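Local coordinates for protein argonaute (Aquifex aeolicus, PDB 1YVU) that uses short single-stranded DNA guides to recognise complementary target RNA and cleaves it with the help of divalent metal ions, at residues N514-T519 with K684-M689; Y531-Y536 with E694-E699; G572-D577 with L595-K600. One frame throughout, in Å; residues are numbered along the deposited sequence.

Contact 1 (N514-T519 with K684-M689)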
loop_
_atom_site.group_PDB
_atom_site.type_symbol
_atom_site.label_atom_id
_atom_site.label_comp_id
_atom_site.label_asym_id
_atom_site.label_seq_id
_atom_site.Cartn_x
_atom_site.Cartn_y
_atom_site.Cartn_z
ATOM N N ASN A 514 10.473 -9.299 15.186
ATOM C CA ASN A 514 9.597 -10.311 14.614
ATOM C C ASN A 514 9.350 -10.012 13.127
ATOM O O ASN A 514 9.420 -8.849 12.690
ATOM C CB ASN A 514 8.286 -10.391 15.415
ATOM C CG ASN A 514 7.449 -11.642 15.080
ATOM O OD1 ASN A 514 7.930 -12.609 14.464
ATOM N ND2 ASN A 514 6.184 -11.622 15.505
ATOM N N ALA A 515 9.122 -11.095 12.376
ATOM C CA ALA A 515 8.857 -11.086 10.930
ATOM C C ALA A 515 8.021 -12.286 10.511
ATOM O O ALA A 515 8.188 -13.385 11.024
ATOM C CB ALA A 515 10.165 -11.093 10.131
ATOM N N VAL A 516 7.119 -12.048 9.570
ATOM C CA VAL A 516 6.241 -13.070 9.019
ATOM C C VAL A 516 6.354 -12.989 7.490
ATOM O O VAL A 516 6.309 -11.884 6.915
ATOM C CB VAL A 516 4.741 -12.827 9.434
ATOM C CG1 VAL A 516 3.831 -13.859 8.786
ATOM C CG2 VAL A 516 4.565 -12.885 10.958
ATOM N N ALA A 517 6.475 -14.159 6.847
ATOM C CA ALA A 517 6.553 -14.276 5.383
ATOM C C ALA A 517 5.390 -15.090 4.867
ATOM O O ALA A 517 5.127 -16.192 5.373
ATOM C CB ALA A 517 7.852 -14.957 4.944
ATOM N N PHE A 518 4.694 -14.556 3.865
ATOM C CA PHE A 518 3.599 -15.293 3.257
ATOM C C PHE A 518 3.767 -15.486 1.743
ATOM O O PHE A 518 3.480 -14.584 0.937
ATOM C CB PHE A 518 2.236 -14.682 3.601
ATOM C CG PHE A 518 1.042 -15.521 3.147
ATOM C CD1 PHE A 518 1.021 -16.925 3.329
ATOM C CD2 PHE A 518 -0.068 -14.904 2.535
ATOM C CE1 PHE A 518 -0.062 -17.706 2.921
ATOM C CE2 PHE A 518 -1.174 -15.685 2.120
ATOM C CZ PHE A 518 -1.154 -17.101 2.323
ATOM N N THR A 519 4.109 -16.724 1.388
ATOM C CA THR A 519 4.337 -17.151 0.002
ATOM C C THR A 519 3.158 -17.947 -0.559
ATOM O O THR A 519 2.486 -18.708 0.165
ATOM C CB THR A 519 5.674 -17.938 -0.106
ATOM O OG1 THR A 519 6.735 -17.099 0.384
ATOM C CG2 THR A 519 5.994 -18.348 -1.549
ATOM N N LYS A 684 -2.227 -8.095 4.146
ATOM C CA LYS A 684 -3.151 -8.103 5.286
ATOM C C LYS A 684 -2.978 -9.311 6.198
ATOM O O LYS A 684 -3.081 -9.164 7.409
ATOM C CB LYS A 684 -4.610 -7.917 4.844
ATOM C CG LYS A 684 -4.849 -6.492 4.294
ATOM C CD LYS A 684 -6.301 -6.144 3.918
ATOM C CE LYS A 684 -6.355 -4.745 3.245
ATOM N NZ LYS A 684 -7.743 -4.187 3.151
ATOM N N ILE A 685 -2.602 -10.456 5.619
ATOM C CA ILE A 685 -2.366 -11.723 6.344
ATOM C C ILE A 685 -1.049 -11.704 7.181
ATOM O O ILE A 685 -1.038 -12.152 8.322
ATOM C CB ILE A 685 -2.411 -12.955 5.350
ATOM C CG1 ILE A 685 -3.793 -13.083 4.723
ATOM C CG2 ILE A 685 -2.120 -14.272 6.054
ATOM C CD1 ILE A 685 -3.838 -14.044 3.579
ATOM N N THR A 686 0.029 -11.142 6.632
ATOM C CA THR A 686 1.313 -11.050 7.318
ATOM C C THR A 686 1.243 -10.101 8.518
ATOM O O THR A 686 1.696 -10.447 9.605
ATOM C CB THR A 686 2.417 -10.558 6.375
ATOM O OG1 THR A 686 2.087 -9.256 5.888
ATOM C CG2 THR A 686 2.605 -11.492 5.227
ATOM N N LYS A 687 0.621 -8.939 8.337
ATOM C CA LYS A 687 0.489 -7.951 9.406
ATOM C C LYS A 687 -0.412 -8.427 10.533
ATOM O O LYS A 687 -0.376 -7.902 11.633
ATOM C CB LYS A 687 -0.044 -6.631 8.842
ATOM C CG LYS A 687 1.006 -5.807 8.126
ATOM C CD LYS A 687 0.410 -4.626 7.381
ATOM C CE LYS A 687 1.524 -3.743 6.798
ATOM N NZ LYS A 687 1.038 -2.561 5.989
ATOM N N LEU A 688 -1.188 -9.457 10.240
ATOM C CA LEU A 688 -2.132 -10.046 11.180
ATOM C C LEU A 688 -1.444 -11.099 12.059
ATOM O O LEU A 688 -1.691 -11.200 13.273
ATOM C CB LEU A 688 -3.276 -10.686 10.382
ATOM C CG LEU A 688 -4.502 -11.265 11.086
ATOM C CD1 LEU A 688 -5.413 -10.186 11.616
ATOM C CD2 LEU A 688 -5.239 -12.113 10.132
HETATM N N MSE A 689 -0.570 -11.873 11.420
HETATM C CA MSE A 689 0.166 -12.929 12.084
HETATM C C MSE A 689 1.242 -12.353 12.993
HETATM O O MSE A 689 1.584 -12.967 13.996
HETATM C CB MSE A 689 0.739 -13.903 11.054
HETATM C CG MSE A 689 -0.295 -14.632 10.181
HETATM SE SE MSE A 689 -1.869 -15.336 11.093
HETATM C CE MSE A 689 -3.137 -15.322 9.622
#

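Contact 2 (Y531-Y536 with E694-E699)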
loop_
_atom_site.group_PDB
_atom_site.type_symbol
_atom_site.label_atom_id
_atom_site.label_comp_id
_atom_site.label_asym_id
_atom_site.label_seq_id
_atom_site.Cartn_x
_atom_site.Cartn_y
_atom_site.Cartn_z
ATOM N N TYR A 531 0.793 -22.722 -0.352
ATOM C CA TYR A 531 1.117 -21.448 0.301
ATOM C C TYR A 531 2.047 -21.790 1.446
ATOM O O TYR A 531 2.071 -22.938 1.910
ATOM C CB TYR A 531 -0.100 -20.640 0.823
ATOM C CG TYR A 531 -0.998 -21.240 1.911
ATOM C CD1 TYR A 531 -0.587 -21.338 3.271
ATOM C CD2 TYR A 531 -2.295 -21.671 1.593
ATOM C CE1 TYR A 531 -1.459 -21.864 4.286
ATOM C CE2 TYR A 531 -3.173 -22.190 2.594
ATOM C CZ TYR A 531 -2.754 -22.285 3.931
ATOM O OH TYR A 531 -3.644 -22.772 4.864
ATOM N N TYR A 532 2.761 -20.791 1.941
ATOM C CA TYR A 532 3.651 -21.007 3.068
ATOM C C TYR A 532 3.701 -19.756 3.927
ATOM O O TYR A 532 4.148 -18.678 3.510
ATOM C CB TYR A 532 5.043 -21.467 2.621
ATOM C CG TYR A 532 5.915 -22.032 3.724
ATOM C CD1 TYR A 532 5.545 -23.204 4.449
ATOM C CD2 TYR A 532 7.131 -21.402 4.054
ATOM C CE1 TYR A 532 6.387 -23.726 5.491
ATOM C CE2 TYR A 532 7.970 -21.912 5.083
ATOM C CZ TYR A 532 7.597 -23.061 5.797
ATOM O OH TYR A 532 8.430 -23.483 6.820
ATOM N N LEU A 533 3.204 -19.929 5.138
ATOM C CA LEU A 533 3.135 -18.862 6.100
ATOM C C LEU A 533 4.019 -19.211 7.289
ATOM O O LEU A 533 3.772 -20.211 7.953
ATOM C CB LEU A 533 1.677 -18.707 6.499
ATOM C CG LEU A 533 1.186 -17.631 7.455
ATOM C CD1 LEU A 533 1.695 -16.263 7.063
ATOM C CD2 LEU A 533 -0.342 -17.650 7.457
ATOM N N THR A 534 5.074 -18.424 7.516
ATOM C CA THR A 534 5.989 -18.671 8.622
ATOM C C THR A 534 6.322 -17.382 9.312
ATOM O O THR A 534 6.488 -16.345 8.662
ATOM C CB THR A 534 7.364 -19.184 8.152
ATOM O OG1 THR A 534 7.206 -20.034 7.028
ATOM C CG2 THR A 534 8.092 -19.972 9.247
ATOM N N SER A 535 6.465 -17.482 10.635
ATOM C CA SER A 535 6.894 -16.369 11.473
ATOM C C SER A 535 8.377 -16.683 11.647
ATOM O O SER A 535 8.759 -17.848 11.762
ATOM C CB SER A 535 6.194 -16.393 12.825
ATOM O OG SER A 535 6.158 -15.107 13.433
ATOM N N TYR A 536 9.215 -15.656 11.588
ATOM C CA TYR A 536 10.651 -15.830 11.704
ATOM C C TYR A 536 11.242 -15.076 12.898
ATOM O O TYR A 536 10.750 -13.978 13.221
ATOM C CB TYR A 536 11.318 -15.368 10.400
ATOM C CG TYR A 536 11.181 -16.309 9.226
ATOM C CD1 TYR A 536 10.288 -16.029 8.175
ATOM C CD2 TYR A 536 11.947 -17.497 9.163
ATOM C CE1 TYR A 536 10.158 -16.910 7.095
ATOM C CE2 TYR A 536 11.829 -18.392 8.092
ATOM C CZ TYR A 536 10.942 -18.095 7.065
ATOM O OH TYR A 536 10.887 -18.953 6.001
ATOM N N GLU A 694 2.036 -16.405 19.243
ATOM C CA GLU A 694 2.698 -17.639 18.875
ATOM C C GLU A 694 3.196 -17.562 17.453
ATOM O O GLU A 694 2.654 -16.818 16.636
ATOM C CB GLU A 694 1.738 -18.800 19.025
ATOM C CG GLU A 694 1.099 -18.829 20.368
ATOM C CD GLU A 694 0.767 -20.200 20.800
ATOM O OE1 GLU A 694 1.633 -21.091 20.687
ATOM O OE2 GLU A 694 -0.356 -20.382 21.293
ATOM N N PRO A 695 4.301 -18.268 17.163
ATOM C CA PRO A 695 4.836 -18.256 15.805
ATOM C C PRO A 695 4.154 -19.320 14.976
ATOM O O PRO A 695 3.653 -20.307 15.513
ATOM C CB PRO A 695 6.300 -18.633 16.019
ATOM C CG PRO A 695 6.556 -18.292 17.414
ATOM C CD PRO A 695 5.318 -18.768 18.083
ATOM N N ILE A 696 4.114 -19.094 13.668
ATOM C CA ILE A 696 3.519 -20.045 12.740
ATOM C C ILE A 696 4.587 -20.597 11.834
ATOM O O ILE A 696 5.682 -20.044 11.693
ATOM C CB ILE A 696 2.402 -19.452 11.798
ATOM C CG1 ILE A 696 2.047 -18.000 12.137
ATOM C CG2 ILE A 696 1.184 -20.341 11.832
ATOM C CD1 ILE A 696 2.793 -17.002 11.342
ATOM N N LYS A 697 4.222 -21.721 11.242
ATOM C CA LYS A 697 4.993 -22.467 10.272
ATOM C C LYS A 697 3.852 -23.330 9.738
ATOM O O LYS A 697 3.467 -24.306 10.388
ATOM C CB LYS A 697 6.092 -23.324 10.923
ATOM C CG LYS A 697 7.008 -24.015 9.901
ATOM C CD LYS A 697 7.491 -25.382 10.406
ATOM C CE LYS A 697 8.055 -26.274 9.293
ATOM N NZ LYS A 697 7.021 -26.852 8.376
ATOM N N LYS A 698 3.202 -22.843 8.676
ATOM C CA LYS A 698 2.103 -23.556 8.034
ATOM C C LYS A 698 2.208 -23.530 6.529
ATOM O O LYS A 698 2.623 -22.552 5.915
ATOM C CB LYS A 698 0.723 -23.021 8.434
ATOM C CG LYS A 698 -0.371 -24.103 8.375
ATOM C CD LYS A 698 -1.776 -23.524 8.223
ATOM C CE LYS A 698 -2.871 -24.524 8.665
ATOM N NZ LYS A 698 -4.252 -23.919 8.797
ATOM N N GLU A 699 1.718 -24.613 5.958
ATOM C CA GLU A 699 1.695 -24.843 4.541
ATOM C C GLU A 699 0.280 -25.347 4.228
ATOM O O GLU A 699 -0.337 -26.043 5.033
ATOM C CB GLU A 699 2.741 -25.923 4.228
ATOM C CG GLU A 699 3.054 -26.112 2.759
ATOM C CD GLU A 699 3.756 -27.412 2.474
ATOM O OE1 GLU A 699 4.828 -27.668 3.056
ATOM O OE2 GLU A 699 3.231 -28.173 1.643
#

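Contact 3 (G572-D577 with L595-K600)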
loop_
_atom_site.group_PDB
_atom_site.type_symbol
_atom_site.label_atom_id
_atom_site.label_comp_id
_atom_site.label_asym_id
_atom_site.label_seq_id
_atom_site.Cartn_x
_atom_site.Cartn_y
_atom_site.Cartn_z
ATOM N N GLY A 572 5.362 -5.637 -2.002
ATOM C CA GLY A 572 5.861 -4.303 -1.788
ATOM C C GLY A 572 6.959 -4.028 -2.751
ATOM O O GLY A 572 6.952 -4.508 -3.887
ATOM N N ARG A 573 7.862 -3.177 -2.284
ATOM C CA ARG A 573 9.047 -2.823 -3.022
ATOM C C ARG A 573 10.075 -3.863 -2.559
ATOM O O ARG A 573 10.165 -4.183 -1.367
ATOM C CB ARG A 573 9.509 -1.371 -2.715
ATOM C CG ARG A 573 8.871 -0.250 -3.592
ATOM C CD ARG A 573 9.818 0.984 -3.811
ATOM N NE ARG A 573 9.266 2.050 -4.680
ATOM C CZ ARG A 573 9.757 2.421 -5.871
ATOM N NH1 ARG A 573 10.820 1.818 -6.393
ATOM N NH2 ARG A 573 9.207 3.440 -6.525
ATOM N N LEU A 574 10.725 -4.496 -3.525
ATOM C CA LEU A 574 11.759 -5.482 -3.263
ATOM C C LEU A 574 12.987 -4.762 -2.711
ATOM O O LEU A 574 13.601 -3.950 -3.416
ATOM C CB LEU A 574 12.146 -6.145 -4.575
ATOM C CG LEU A 574 11.570 -7.480 -4.970
ATOM C CD1 LEU A 574 11.794 -7.694 -6.431
ATOM C CD2 LEU A 574 12.211 -8.563 -4.155
ATOM N N TYR A 575 13.337 -5.042 -1.458
ATOM C CA TYR A 575 14.517 -4.433 -0.836
ATOM C C TYR A 575 15.732 -5.089 -1.461
ATOM O O TYR A 575 15.666 -6.255 -1.833
ATOM C CB TYR A 575 14.507 -4.656 0.675
ATOM C CG TYR A 575 13.272 -4.086 1.359
ATOM C CD1 TYR A 575 12.137 -4.892 1.590
ATOM C CD2 TYR A 575 13.226 -2.738 1.778
ATOM C CE1 TYR A 575 10.984 -4.379 2.218
ATOM C CE2 TYR A 575 12.069 -2.208 2.415
ATOM C CZ TYR A 575 10.953 -3.044 2.629
ATOM O OH TYR A 575 9.815 -2.575 3.257
ATOM N N ARG A 576 16.802 -4.313 -1.636
ATOM C CA ARG A 576 18.072 -4.751 -2.246
ATOM C C ARG A 576 18.559 -6.136 -1.786
ATOM O O ARG A 576 19.072 -6.926 -2.580
ATOM C CB ARG A 576 19.128 -3.684 -1.959
ATOM C CG ARG A 576 20.480 -3.870 -2.615
ATOM C CD ARG A 576 21.555 -3.726 -1.542
ATOM N NE ARG A 576 22.902 -3.543 -2.080
ATOM C CZ ARG A 576 23.886 -2.906 -1.446
ATOM N NH1 ARG A 576 23.689 -2.380 -0.235
ATOM N NH2 ARG A 576 25.074 -2.783 -2.030
ATOM N N ASP A 577 18.275 -6.431 -0.518
ATOM C CA ASP A 577 18.621 -7.685 0.168
ATOM C C ASP A 577 17.859 -8.861 -0.402
ATOM O O ASP A 577 18.393 -9.961 -0.540
ATOM C CB ASP A 577 18.252 -7.597 1.652
ATOM C CG ASP A 577 18.701 -6.311 2.291
ATOM O OD1 ASP A 577 19.624 -6.382 3.133
ATOM O OD2 ASP A 577 18.122 -5.244 1.948
ATOM N N LEU A 595 11.579 -11.129 -11.498
ATOM C CA LEU A 595 11.190 -10.415 -10.285
ATOM C C LEU A 595 10.355 -9.189 -10.550
ATOM O O LEU A 595 10.758 -8.282 -11.299
ATOM C CB LEU A 595 12.405 -9.983 -9.464
ATOM C CG LEU A 595 13.356 -11.054 -8.940
ATOM C CD1 LEU A 595 14.474 -10.382 -8.148
ATOM C CD2 LEU A 595 12.616 -12.088 -8.106
ATOM N N LEU A 596 9.170 -9.175 -9.952
ATOM C CA LEU A 596 8.273 -8.043 -10.091
ATOM C C LEU A 596 7.910 -7.454 -8.748
ATOM O O LEU A 596 7.729 -8.179 -7.771
ATOM C CB LEU A 596 6.979 -8.425 -10.808
ATOM C CG LEU A 596 7.041 -9.169 -12.136
ATOM C CD1 LEU A 596 5.685 -9.217 -12.712
ATOM C CD2 LEU A 596 7.931 -8.468 -13.077
ATOM N N GLU A 597 7.866 -6.127 -8.712
ATOM C CA GLU A 597 7.461 -5.344 -7.546
ATOM C C GLU A 597 6.016 -4.970 -7.915
ATOM O O GLU A 597 5.736 -4.732 -9.100
ATOM C CB GLU A 597 8.236 -4.027 -7.505
ATOM C CG GLU A 597 9.532 -3.938 -6.721
ATOM C CD GLU A 597 10.145 -2.510 -6.803
ATOM O OE1 GLU A 597 9.536 -1.633 -7.467
ATOM O OE2 GLU A 597 11.233 -2.253 -6.209
ATOM N N ILE A 598 5.092 -4.989 -6.949
ATOM C CA ILE A 598 3.697 -4.590 -7.234
ATOM C C ILE A 598 3.303 -3.478 -6.277
ATOM O O ILE A 598 2.975 -3.723 -5.127
ATOM C CB ILE A 598 2.682 -5.790 -7.248
ATOM C CG1 ILE A 598 2.931 -6.656 -8.490
ATOM C CG2 ILE A 598 1.227 -5.278 -7.298
ATOM C CD1 ILE A 598 2.122 -7.897 -8.539
ATOM N N ILE A 599 3.369 -2.248 -6.776
ATOM C CA ILE A 599 3.077 -1.054 -5.996
ATOM C C ILE A 599 1.631 -0.612 -6.171
ATOM O O ILE A 599 1.253 -0.133 -7.250
ATOM C CB ILE A 599 4.069 0.113 -6.363
ATOM C CG1 ILE A 599 5.467 -0.183 -5.819
ATOM C CG2 ILE A 599 3.617 1.467 -5.761
ATOM C CD1 ILE A 599 6.294 -1.064 -6.655
ATOM N N LYS A 600 0.853 -0.726 -5.089
ATOM C CA LYS A 600 -0.562 -0.353 -5.092
ATOM C C LYS A 600 -0.865 1.057 -4.623
ATOM O O LYS A 600 -1.844 1.664 -5.072
ATOM C CB LYS A 600 -1.411 -1.367 -4.318
ATOM C CG LYS A 600 -0.864 -1.877 -3.011
ATOM C CD LYS A 600 -0.052 -3.143 -3.180
ATOM C CE LYS A 600 0.653 -3.466 -1.867
ATOM N NZ LYS A 600 -0.290 -3.800 -0.741
#

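Contact 1 (N514-T519 with K684-M689)
V516 and T686 lie nearest where strand 515-519 meets helix 684-689, the two axes 7.7 Å apart at closest and running roughly antiparallel, at 149°. V516 points at the helix and sets both methyls on M689, a selenomethionine here: CG1, anti to the backbone N (chi1 177°), is 3.8 Å from M689 CB, while CG2 leans on the M689 backbone carbon. An alanine in place of V516 would probably leave M689 CB and its backbone carbon without the two methyls that rest on them and open a gap between strand and helix. This is how the C-terminal helix of the RNase H-like PIWI fold packs on its central sheet, close to the metal site where D502 and D683 bind calcium. At F518, two residues along the strand, I685 closes on the ring, its CG2 over one face toward the rim and its CD1 3.5 Å from F518 CE2. W705 meets the same ring edge-to-face. T686 divides its two branches: CG2 rests 3.6 Å from F518 CB, and OG1, placed between the backbone N and carbonyl carbon, hydrogen-bonds the hydroxyl of S504. The T686 side chain also touches D502, about 4 Å away at the nearest side-chain atoms.

Contact 2 (Y531-Y536 with E694-E699)
L533 and K698 form the hydrogen-bonded pair at the middle of an antiparallel ladder, by which strand 697-700 is added as an outermost strand beside strand 528-536 in the RNase H-like PIWI domain. The two run almost exactly antiparallel, at 177°, with Y532-E699 and T534-K697 as the non-hydrogen-bonded pairs on either side. L533 N to K698 O and K698 N to L533 O are both 2.8 Å, nearly straight bonds.

The face carrying Y532, T534, K697 and E699 is shaped by the tyrosine. Y532 CG is anti to the backbone N (chi1 -166°), and the ring lies across the neighbouring strand. E699 CB sits at the ring edge, in its plane, 3.9 Å from CD1. At the far end of the ring K697 bends round the hydroxyl, with CG 3.4 Å from Y532 OH and CE also close. The carboxylate of E699 is turned 61° from the ring plane and makes a salt bridge with R530, while helix 542-557 approaches the tyrosine through L554.

On the other face the L533 side chain touches I685 and M689 of helix 682-690. I696 sends CD1 to within 4.3 Å of L533 CG, and M689 packs on I696 as well. Y531 reaches K698 instead: CD of the extended lysine chain lies at the ring edge, 3.9 Å from OH, and the Y704 ring meets that of Y531.

Beyond the paired residues, S535 packs its CB against I696 CD1 and the P695 ring carbon CB. The last bond of the ladder runs from S535 N to I696 O, 2.9 Å.

Contact 3 (G572-D577 with L595-K600)
L574 and E597 make the close part of this contact. L574 points at strand 595-599 and brings CD1 to 3.8 Å from L595 CB, the two leucine side chains crossing at about a right angle. Beside them the aliphatic part of E597 lies against the backbone of the loop: CG, anti to the carbonyl carbon (chi1 -93°), is 3.5 Å from L574 N and also near G572 O. The chain is extended beyond CG, and the carboxylate lies near both L574 N and R573.

There the contact loosens. R573 is exposed, and its NH1 stands 3.8 Å from E597 OE1, a long salt bridge in which the oxygen lies well out of the guanidinium plane, so the attraction is one of charge without a directed N-H. The two flat groups are turned 76° against each other. R644 gives the same carboxylate a second, weak ion pair. Lower on the arginine, CG rests 4.1 Å from I599 CG1.

The loop 572-575 directly follows D571, probably an active-site residue as in relatives, and links strand 565-570 to helix 576-589 in a beta-alpha-beta unit. V579 and F582 of that helix pack on both L574 and L595, while strand 641-645 flanks strand 592-599 on the side away from strand 565-570.

In the fold
Along the chain, strand 515-522 and then strand 528-536 come first, neighbours joined by backbone bonds such as those linking A515 to Y536 and T519 to Y532. Each waits for a partner near the C terminus. Before those arrive, 572-577 and 595-600 close contact 3, a short loop spanning helix 576-589 that falls within the spans of both other contacts. Helix 682-690 then closes contact 1 on the first strand, and 694-699 closes contact 2 on the second. Contacts 1 and 2 therefore cross, and they touch, their centres 8 Å apart. Contact 3 stands about 16 Å from contact 1 between centres, beyond strand 497-505 and strand 565-570.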